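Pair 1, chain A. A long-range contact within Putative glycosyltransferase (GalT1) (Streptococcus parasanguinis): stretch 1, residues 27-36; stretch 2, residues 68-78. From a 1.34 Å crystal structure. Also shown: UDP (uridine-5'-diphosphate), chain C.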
# COMPACT_ATOMS: atom_id res chain seq x y z
N ASN A 27 5.73 2.92 17.58
CA ASN A 27 6.02 4.31 17.24
C ASN A 27 4.81 5.14 16.82
O ASN A 27 4.89 6.36 16.73
CB ASN A 27 7.10 4.33 16.16
CG ASN A 27 8.43 3.78 16.66
OD1 ASN A 27 8.86 4.11 17.76
ND2 ASN A 27 9.05 2.92 15.88
N HIS A 28 3.68 4.47 16.59
CA HIS A 28 2.50 5.13 16.05
C HIS A 28 2.86 5.89 14.77
O HIS A 28 2.42 7.03 14.57
CB HIS A 28 1.87 6.08 17.08
CG HIS A 28 1.63 5.44 18.41
ND1 HIS A 28 2.39 5.75 19.52
CD2 HIS A 28 0.73 4.52 18.81
CE1 HIS A 28 1.96 5.04 20.55
NE2 HIS A 28 0.95 4.29 20.15
N ALA A 29 3.66 5.25 13.93
CA ALA A 29 4.19 5.90 12.74
C ALA A 29 3.22 5.88 11.56
O ALA A 29 2.42 4.96 11.41
CB ALA A 29 5.50 5.23 12.33
N SER A 30 3.30 6.91 10.73
CA SER A 30 2.71 6.85 9.41
C SER A 30 3.52 5.87 8.57
O SER A 30 4.65 5.51 8.93
CB SER A 30 2.73 8.22 8.74
OG SER A 30 1.82 9.10 9.38
N VAL A 31 2.97 5.43 7.44
CA VAL A 31 3.64 4.46 6.60
C VAL A 31 3.42 4.82 5.15
O VAL A 31 2.28 5.00 4.72
CB VAL A 31 3.09 3.03 6.82
CG1 VAL A 31 3.86 2.03 5.94
CG2 VAL A 31 3.17 2.63 8.28
N VAL A 32 4.52 4.92 4.40
CA VAL A 32 4.44 5.08 2.95
C VAL A 32 5.17 3.91 2.31
O VAL A 32 6.28 3.55 2.73
CB VAL A 32 5.03 6.45 2.51
CG1 VAL A 32 6.49 6.58 2.90
CG2 VAL A 32 4.86 6.65 1.02
N ARG A 33 4.56 3.30 1.29
CA ARG A 33 5.14 2.12 0.66
C ARG A 33 5.50 2.39 -0.80
O ARG A 33 4.70 2.93 -1.56
CB ARG A 33 4.18 0.92 0.74
CG ARG A 33 3.71 0.54 2.16
CD ARG A 33 2.61 -0.58 2.14
NE ARG A 33 1.56 -0.12 1.25
CZ ARG A 33 1.43 -0.42 -0.04
NH1 ARG A 33 2.19 -1.35 -0.63
NH2 ARG A 33 0.50 0.20 -0.75
N PHE A 34 6.72 2.06 -1.20
CA PHE A 34 7.10 2.18 -2.60
C PHE A 34 7.07 0.79 -3.23
O PHE A 34 7.75 -0.12 -2.77
CB PHE A 34 8.49 2.82 -2.74
CG PHE A 34 8.48 4.29 -2.47
CD1 PHE A 34 8.45 4.77 -1.17
CD2 PHE A 34 8.45 5.19 -3.52
CE1 PHE A 34 8.41 6.13 -0.93
CE2 PHE A 34 8.42 6.55 -3.29
CZ PHE A 34 8.39 7.02 -1.99
N GLY A 35 6.26 0.64 -4.27
CA GLY A 35 6.18 -0.60 -5.01
C GLY A 35 6.74 -0.42 -6.41
O GLY A 35 7.29 0.63 -6.75
N ASP A 36 6.58 -1.45 -7.23
CA ASP A 36 7.12 -1.40 -8.58
C ASP A 36 6.55 -0.25 -9.40
O ASP A 36 7.27 0.40 -10.15
CB ASP A 36 6.92 -2.74 -9.30
CG ASP A 36 5.47 -3.10 -9.44
OD1 ASP A 36 4.99 -3.23 -10.59
OD2 ASP A 36 4.81 -3.24 -8.39
N SER A 68 13.32 7.28 7.64
CA SER A 68 12.36 6.64 8.52
C SER A 68 12.69 7.01 9.96
O SER A 68 13.85 6.93 10.39
CB SER A 68 12.40 5.11 8.37
OG SER A 68 11.85 4.69 7.14
N ASP A 69 11.68 7.45 10.70
CA ASP A 69 11.83 7.76 12.12
C ASP A 69 10.55 7.38 12.86
O ASP A 69 9.76 6.59 12.35
CB ASP A 69 12.19 9.24 12.33
CG ASP A 69 11.04 10.18 11.99
OD1 ASP A 69 10.05 9.73 11.38
OD2 ASP A 69 11.14 11.37 12.34
N GLU A 70 10.33 7.93 14.04
CA GLU A 70 9.17 7.54 14.81
C GLU A 70 7.87 8.10 14.22
O GLU A 70 6.78 7.65 14.55
CB GLU A 70 9.33 7.90 16.29
CG GLU A 70 8.69 6.88 17.23
CD GLU A 70 9.19 6.96 18.66
OE1 GLU A 70 10.24 7.58 18.91
OE2 GLU A 70 8.51 6.38 19.54
N LYS A 71 8.00 9.06 13.31
CA LYS A 71 6.83 9.65 12.65
C LYS A 71 6.40 8.94 11.37
O LYS A 71 5.22 8.94 11.02
CB LYS A 71 7.07 11.12 12.31
CG LYS A 71 7.30 12.03 13.51
CD LYS A 71 6.95 13.46 13.15
CE LYS A 71 7.49 14.45 14.18
NZ LYS A 71 8.97 14.60 14.08
N LEU A 72 7.36 8.34 10.67
CA LEU A 72 7.10 7.79 9.35
C LEU A 72 8.04 6.65 9.03
O LEU A 72 9.26 6.76 9.18
CB LEU A 72 7.25 8.88 8.28
CG LEU A 72 7.11 8.43 6.83
CD1 LEU A 72 5.67 8.07 6.54
CD2 LEU A 72 7.59 9.52 5.89
N LEU A 73 7.48 5.54 8.58
CA LEU A 73 8.25 4.41 8.07
C LEU A 73 8.14 4.42 6.55
O LEU A 73 7.03 4.37 6.00
CB LEU A 73 7.69 3.10 8.63
CG LEU A 73 8.42 1.81 8.27
CD1 LEU A 73 9.87 1.84 8.76
CD2 LEU A 73 7.68 0.60 8.84
N VAL A 74 9.29 4.50 5.89
CA VAL A 74 9.35 4.44 4.43
C VAL A 74 9.68 3.01 4.03
O VAL A 74 10.64 2.44 4.54
CB VAL A 74 10.42 5.41 3.88
CG1 VAL A 74 10.52 5.29 2.36
CG2 VAL A 74 10.10 6.85 4.28
N CYS A 75 8.88 2.43 3.13
CA CYS A 75 8.97 1.00 2.84
C CYS A 75 9.39 0.70 1.41
O CYS A 75 9.06 1.46 0.49
CB CYS A 75 7.61 0.32 3.09
SG CYS A 75 6.97 0.54 4.75
N LEU A 76 10.10 -0.41 1.23
CA LEU A 76 10.49 -0.92 -0.08
C LEU A 76 10.05 -2.37 -0.22
O LEU A 76 9.76 -3.04 0.77
CB LEU A 76 12.01 -0.90 -0.22
CG LEU A 76 12.65 0.35 -0.82
CD1 LEU A 76 11.94 1.62 -0.46
CD2 LEU A 76 14.14 0.41 -0.43
N PRO A 77 9.99 -2.88 -1.46
CA PRO A 77 9.68 -4.31 -1.61
C PRO A 77 10.69 -5.18 -0.86
O PRO A 77 11.89 -4.93 -0.92
CB PRO A 77 9.77 -4.52 -3.13
CG PRO A 77 9.54 -3.13 -3.73
CD PRO A 77 10.23 -2.22 -2.75
N ASP A 78 10.20 -6.20 -0.17
CA ASP A 78 11.07 -7.01 0.67
C ASP A 78 11.61 -8.16 -0.16
O ASP A 78 11.19 -9.31 -0.01
CB ASP A 78 10.29 -7.50 1.91
CG ASP A 78 11.15 -8.26 2.89
OD1 ASP A 78 12.38 -8.35 2.68
OD2 ASP A 78 10.59 -8.77 3.88
N1 UDP C . -6.28 3.14 -6.51
C2 UDP C . -7.29 4.06 -6.65
N3 UDP C . -7.10 5.16 -7.45
C4 UDP C . -5.91 5.36 -8.10
C5 UDP C . -4.88 4.43 -7.96
C6 UDP C . -5.15 3.26 -7.26
O2 UDP C . -8.37 3.89 -6.10
O4 UDP C . -5.78 6.38 -8.78
C1' UDP C . -6.48 2.01 -5.59
C2' UDP C . -6.75 0.64 -6.13
O2' UDP C . -8.11 0.50 -6.48
C3' UDP C . -6.37 -0.22 -4.94
C4' UDP C . -5.22 0.55 -4.32
O4' UDP C . -5.26 1.87 -4.89
O3' UDP C . -7.44 -0.25 -4.02
C5' UDP C . -3.88 -0.11 -4.60
O5' UDP C . -2.85 0.71 -4.06
PA UDP C . -1.29 0.33 -4.20
O1A UDP C . -0.89 0.39 -5.62
O2A UDP C . -0.56 1.23 -3.27
O3A UDP C . -1.29 -1.22 -3.70
PB UDP C . -0.09 -2.28 -3.39
O1B UDP C . -0.10 -3.23 -4.54
O2B UDP C . -0.53 -2.93 -2.13
O3B UDP C . 1.21 -1.55 -3.29
O HOH W 1 2.97 10.44 11.90

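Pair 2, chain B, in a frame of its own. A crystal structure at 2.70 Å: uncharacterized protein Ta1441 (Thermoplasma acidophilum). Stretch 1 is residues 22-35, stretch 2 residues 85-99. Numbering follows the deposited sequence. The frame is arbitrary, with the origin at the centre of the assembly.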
# COMPACT_ATOMS: atom_id res chain seq x y z
N ARG B 22 -12.96 25.17 -7.67
CA ARG B 22 -13.69 25.58 -8.89
C ARG B 22 -15.06 26.18 -8.59
O ARG B 22 -15.42 27.19 -9.15
CB ARG B 22 -13.82 24.37 -9.84
CG ARG B 22 -14.30 24.66 -11.27
CD ARG B 22 -13.88 23.50 -12.26
NE ARG B 22 -12.42 23.33 -12.23
CZ ARG B 22 -11.55 24.23 -12.71
NH1 ARG B 22 -11.97 25.34 -13.30
NH2 ARG B 22 -10.25 24.01 -12.59
N ASN B 23 -15.82 25.55 -7.69
CA ASN B 23 -17.15 26.08 -7.36
C ASN B 23 -17.14 26.94 -6.05
O ASN B 23 -18.09 26.87 -5.24
CB ASN B 23 -18.21 24.94 -7.35
CG ASN B 23 -17.86 23.83 -6.37
OD1 ASN B 23 -16.90 23.94 -5.63
ND2 ASN B 23 -18.64 22.75 -6.37
N TYR B 24 -16.07 27.72 -5.87
CA TYR B 24 -15.93 28.69 -4.78
C TYR B 24 -15.18 29.90 -5.26
O TYR B 24 -14.06 29.78 -5.77
CB TYR B 24 -15.15 28.11 -3.59
CG TYR B 24 -15.96 27.16 -2.81
CD1 TYR B 24 -16.99 27.61 -2.02
CD2 TYR B 24 -15.75 25.79 -2.88
CE1 TYR B 24 -17.77 26.75 -1.30
CE2 TYR B 24 -16.53 24.90 -2.15
CZ TYR B 24 -17.54 25.40 -1.37
OH TYR B 24 -18.36 24.57 -0.68
N ASN B 25 -15.78 31.07 -5.07
CA ASN B 25 -15.14 32.33 -5.43
C ASN B 25 -14.38 32.83 -4.26
O ASN B 25 -14.78 33.74 -3.58
CB ASN B 25 -16.19 33.34 -5.90
CG ASN B 25 -17.03 32.76 -7.07
OD1 ASN B 25 -16.49 32.52 -8.15
ND2 ASN B 25 -18.34 32.48 -6.83
N ASN B 26 -13.29 32.16 -3.97
CA ASN B 26 -12.24 32.68 -3.08
C ASN B 26 -12.54 33.12 -1.63
O ASN B 26 -12.07 34.16 -1.17
CB ASN B 26 -11.52 33.78 -3.79
CG ASN B 26 -10.10 33.46 -3.88
OD1 ASN B 26 -9.73 32.52 -4.63
ND2 ASN B 26 -9.28 34.09 -3.01
N PRO B 27 -13.26 32.26 -0.91
CA PRO B 27 -14.09 32.66 0.20
C PRO B 27 -13.31 33.06 1.43
O PRO B 27 -12.17 32.64 1.59
CB PRO B 27 -14.88 31.39 0.48
CG PRO B 27 -14.01 30.29 0.01
CD PRO B 27 -13.30 30.81 -1.15
N VAL B 28 -13.91 33.90 2.26
CA VAL B 28 -13.34 34.19 3.58
C VAL B 28 -14.03 33.27 4.56
O VAL B 28 -15.27 33.22 4.57
CB VAL B 28 -13.49 35.65 4.06
CG1 VAL B 28 -14.77 36.21 3.71
CG2 VAL B 28 -13.36 35.68 5.54
N VAL B 29 -13.24 32.56 5.38
CA VAL B 29 -13.80 31.55 6.26
C VAL B 29 -13.83 31.97 7.72
O VAL B 29 -12.80 32.23 8.31
CB VAL B 29 -13.07 30.21 6.14
CG1 VAL B 29 -13.76 29.18 7.02
CG2 VAL B 29 -13.10 29.73 4.67
N LEU B 30 -15.02 31.98 8.31
CA LEU B 30 -15.17 32.38 9.71
C LEU B 30 -15.44 31.16 10.56
O LEU B 30 -16.26 30.34 10.20
CB LEU B 30 -16.34 33.36 9.83
CG LEU B 30 -16.35 34.55 8.85
CD1 LEU B 30 -17.77 35.17 8.77
CD2 LEU B 30 -15.27 35.60 9.19
N CYS B 31 -14.78 31.04 11.72
CA CYS B 31 -14.93 29.86 12.60
C CYS B 31 -15.40 30.13 13.99
O CYS B 31 -14.95 31.11 14.59
CB CYS B 31 -13.60 29.20 12.79
SG CYS B 31 -12.89 28.91 11.26
N GLY B 32 -16.19 29.21 14.53
CA GLY B 32 -16.65 29.26 15.91
C GLY B 32 -16.64 27.87 16.53
O GLY B 32 -17.30 26.94 16.07
N PHE B 33 -15.92 27.75 17.63
CA PHE B 33 -15.87 26.50 18.37
C PHE B 33 -16.37 26.68 19.77
O PHE B 33 -16.61 27.77 20.24
CB PHE B 33 -14.46 25.93 18.35
CG PHE B 33 -13.90 25.87 16.98
CD1 PHE B 33 -14.20 24.80 16.14
CD2 PHE B 33 -13.16 26.95 16.46
CE1 PHE B 33 -13.74 24.78 14.85
CE2 PHE B 33 -12.68 26.97 15.17
CZ PHE B 33 -12.97 25.87 14.34
N ALA B 34 -16.57 25.57 20.42
CA ALA B 34 -17.24 25.52 21.66
C ALA B 34 -16.16 25.61 22.72
O ALA B 34 -15.88 24.62 23.36
CB ALA B 34 -18.02 24.19 21.75
N GLY B 35 -15.54 26.79 22.86
CA GLY B 35 -14.43 27.02 23.81
C GLY B 35 -14.87 27.39 25.22
O GLY B 35 -15.87 26.85 25.73
N ASN B 85 -24.34 32.43 -0.67
CA ASN B 85 -24.86 32.11 -1.97
C ASN B 85 -23.84 32.25 -3.09
O ASN B 85 -23.83 31.47 -4.02
CB ASN B 85 -26.05 32.99 -2.25
CG ASN B 85 -27.11 32.26 -2.98
OD1 ASN B 85 -28.17 32.00 -2.42
ND2 ASN B 85 -26.82 31.84 -4.22
N SER B 86 -22.99 33.25 -3.00
CA SER B 86 -21.92 33.46 -3.96
C SER B 86 -20.75 32.59 -3.66
O SER B 86 -19.78 32.63 -4.38
CB SER B 86 -21.48 34.88 -3.84
OG SER B 86 -22.50 35.55 -3.13
N ASN B 87 -20.81 31.82 -2.59
CA ASN B 87 -19.66 31.04 -2.17
C ASN B 87 -18.39 31.90 -2.00
O ASN B 87 -17.30 31.54 -2.39
CB ASN B 87 -19.48 29.83 -3.08
CG ASN B 87 -20.68 28.88 -3.03
OD1 ASN B 87 -20.62 27.85 -2.38
ND2 ASN B 87 -21.78 29.26 -3.67
N THR B 88 -18.60 33.06 -1.36
CA THR B 88 -17.56 33.98 -0.94
C THR B 88 -17.35 34.06 0.57
O THR B 88 -16.41 34.69 1.02
CB THR B 88 -17.89 35.40 -1.40
OG1 THR B 88 -19.31 35.58 -1.33
CG2 THR B 88 -17.43 35.64 -2.83
N VAL B 89 -18.22 33.46 1.38
CA VAL B 89 -18.01 33.43 2.82
C VAL B 89 -18.40 32.04 3.28
O VAL B 89 -19.51 31.58 3.00
CB VAL B 89 -18.91 34.47 3.57
CG1 VAL B 89 -18.68 34.37 5.08
CG2 VAL B 89 -18.72 35.90 3.07
N LEU B 90 -17.50 31.38 3.98
CA LEU B 90 -17.86 30.15 4.58
C LEU B 90 -17.91 30.36 6.08
O LEU B 90 -17.25 31.26 6.64
CB LEU B 90 -16.85 29.06 4.23
CG LEU B 90 -16.59 28.74 2.75
CD1 LEU B 90 -15.65 27.58 2.69
CD2 LEU B 90 -17.81 28.38 1.99
N VAL B 91 -18.70 29.53 6.75
CA VAL B 91 -18.64 29.45 8.20
C VAL B 91 -18.44 27.99 8.63
O VAL B 91 -19.09 27.09 8.15
CB VAL B 91 -19.88 30.00 8.91
CG1 VAL B 91 -19.83 29.57 10.40
CG2 VAL B 91 -20.03 31.58 8.66
N ALA B 92 -17.48 27.79 9.52
CA ALA B 92 -17.19 26.50 10.04
C ALA B 92 -17.56 26.63 11.49
O ALA B 92 -17.09 27.56 12.15
CB ALA B 92 -15.73 26.20 9.87
N MET B 93 -18.44 25.76 11.98
CA MET B 93 -18.79 25.77 13.40
C MET B 93 -18.87 24.43 13.98
O MET B 93 -19.34 23.49 13.34
CB MET B 93 -20.13 26.44 13.71
CG MET B 93 -21.39 25.80 13.13
SD MET B 93 -22.71 26.97 13.60
CE MET B 93 -24.17 26.62 12.62
N CYS B 94 -18.46 24.36 15.24
CA CYS B 94 -18.59 23.16 16.01
C CYS B 94 -19.23 23.42 17.37
O CYS B 94 -18.72 24.17 18.17
CB CYS B 94 -17.23 22.54 16.17
SG CYS B 94 -17.40 20.85 16.82
N GLU B 95 -20.36 22.78 17.62
CA GLU B 95 -21.19 23.09 18.77
C GLU B 95 -20.84 22.38 20.07
O GLU B 95 -21.53 22.58 21.07
CB GLU B 95 -22.62 22.74 18.44
CG GLU B 95 -23.15 23.49 17.23
CD GLU B 95 -24.69 23.42 17.05
OE1 GLU B 95 -25.18 22.32 16.69
OE2 GLU B 95 -25.41 24.46 17.21
N VAL B 96 -19.83 21.51 20.06
CA VAL B 96 -19.49 20.70 21.20
C VAL B 96 -17.98 20.70 21.33
O VAL B 96 -17.28 20.75 20.35
CB VAL B 96 -20.07 19.24 21.12
CG1 VAL B 96 -21.56 19.28 20.85
CG2 VAL B 96 -19.38 18.38 20.08
N PRO B 97 -17.45 20.67 22.54
CA PRO B 97 -16.04 20.98 22.59
C PRO B 97 -15.15 19.82 22.16
O PRO B 97 -15.44 18.65 22.41
CB PRO B 97 -15.83 21.36 24.04
CG PRO B 97 -16.96 20.66 24.80
CD PRO B 97 -18.07 20.54 23.88
N ILE B 98 -14.06 20.18 21.51
CA ILE B 98 -13.05 19.25 21.07
C ILE B 98 -11.95 19.14 22.13
O ILE B 98 -11.31 20.12 22.53
CB ILE B 98 -12.43 19.73 19.80
CG1 ILE B 98 -13.48 19.68 18.69
CG2 ILE B 98 -11.22 18.88 19.47
CD1 ILE B 98 -13.34 20.87 17.73
N SER B 99 -11.73 17.95 22.62
CA SER B 99 -10.65 17.72 23.54
C SER B 99 -9.35 18.26 22.97
O SER B 99 -9.08 18.14 21.78
CB SER B 99 -10.51 16.23 23.78
OG SER B 99 -9.18 15.91 24.10

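The sharpest difference lies at one matched position near the end of the first strand: R33(A) in pair 1 starts on the same sheet face as C75(A), but its end leads off to UDP, whereas C31(B) in pair 2 stays short and packs on its neighbour, SG to A92(B) CB at 4.2 Å. The guanidinium of R33(A) meets the diphosphate at its edge, NH1 donating to UDP O3B at 2.8 Å, as suits a glycosyltransferase; the arm still brushes the partner strand, R33(A) CG lying 4.0 Å from C75(A) CB.

Beneath this difference the backbones agree. Each pair is two adjacent parallel strands, crossing at -15° in pair 1 and -20° in pair 2, and 14 central residues superpose with an RMSD of 0.6 Å. S30(A) to R33(A) fall on V28(B) to C31(B), and L72(A) to C75(A) on V89(B) to A92(B). The first strand donates and accepts through alternate residues: S30(A) N to K71(A) O (2.8 Å) matches V28(B) N to T88(B) O (2.9 Å), and L73(A) N to S30(A) O (2.9 Å) matches L90(B) N to V28(B) O (3.0 Å). At the far end F34(A) N to C75(A) O (2.9 Å) corresponds to G32(B) N to A92(B) O (3.0 Å); pair 2 adds a further rung, C94(B) N to G32(B) O at 2.9 Å.

On the sheet face of V32(A) and V74(A), V32(A) CG1 reaches L72(A) CD1 at 4.0 Å and V74(A) CG2 at 3.9 Å. Pair 2 reverses the sizes: L30(B) replaces the valine and V89(B) the leucine, with L30(B) CD1 lying 3.9 Å from V89(B) CG1. Here S30(A) also differs from V28(B): its OG donates to a water at 3.1 Å, which in turn donates to K71(A) O at 2.8 Å, while V28(B) CG1 packs on V89(B) CG2 at 4.0 Å.

On the other face, V31(A) CG1 touches C75(A) SG at 3.6 Å; the matching V29(B) instead sets CG2 against L90(B) CB at 3.8 Å. L90(B) also receives P27(B) CB on its CG at 3.9 Å and Y24(B) CE1 on its CD2 at 3.7 Å.

F34(A), just past the last bridge of pair 1, matches G32(B), which is still bridged to M93(B) and has no side chain; the phenylalanine CE1 lies 4.0 Å from V74(A) CG1. Pair 2 places its ring one residue later, F33(B) CD1 approaching C94(B) CB at 3.8 Å, where pair 1 has G35(A).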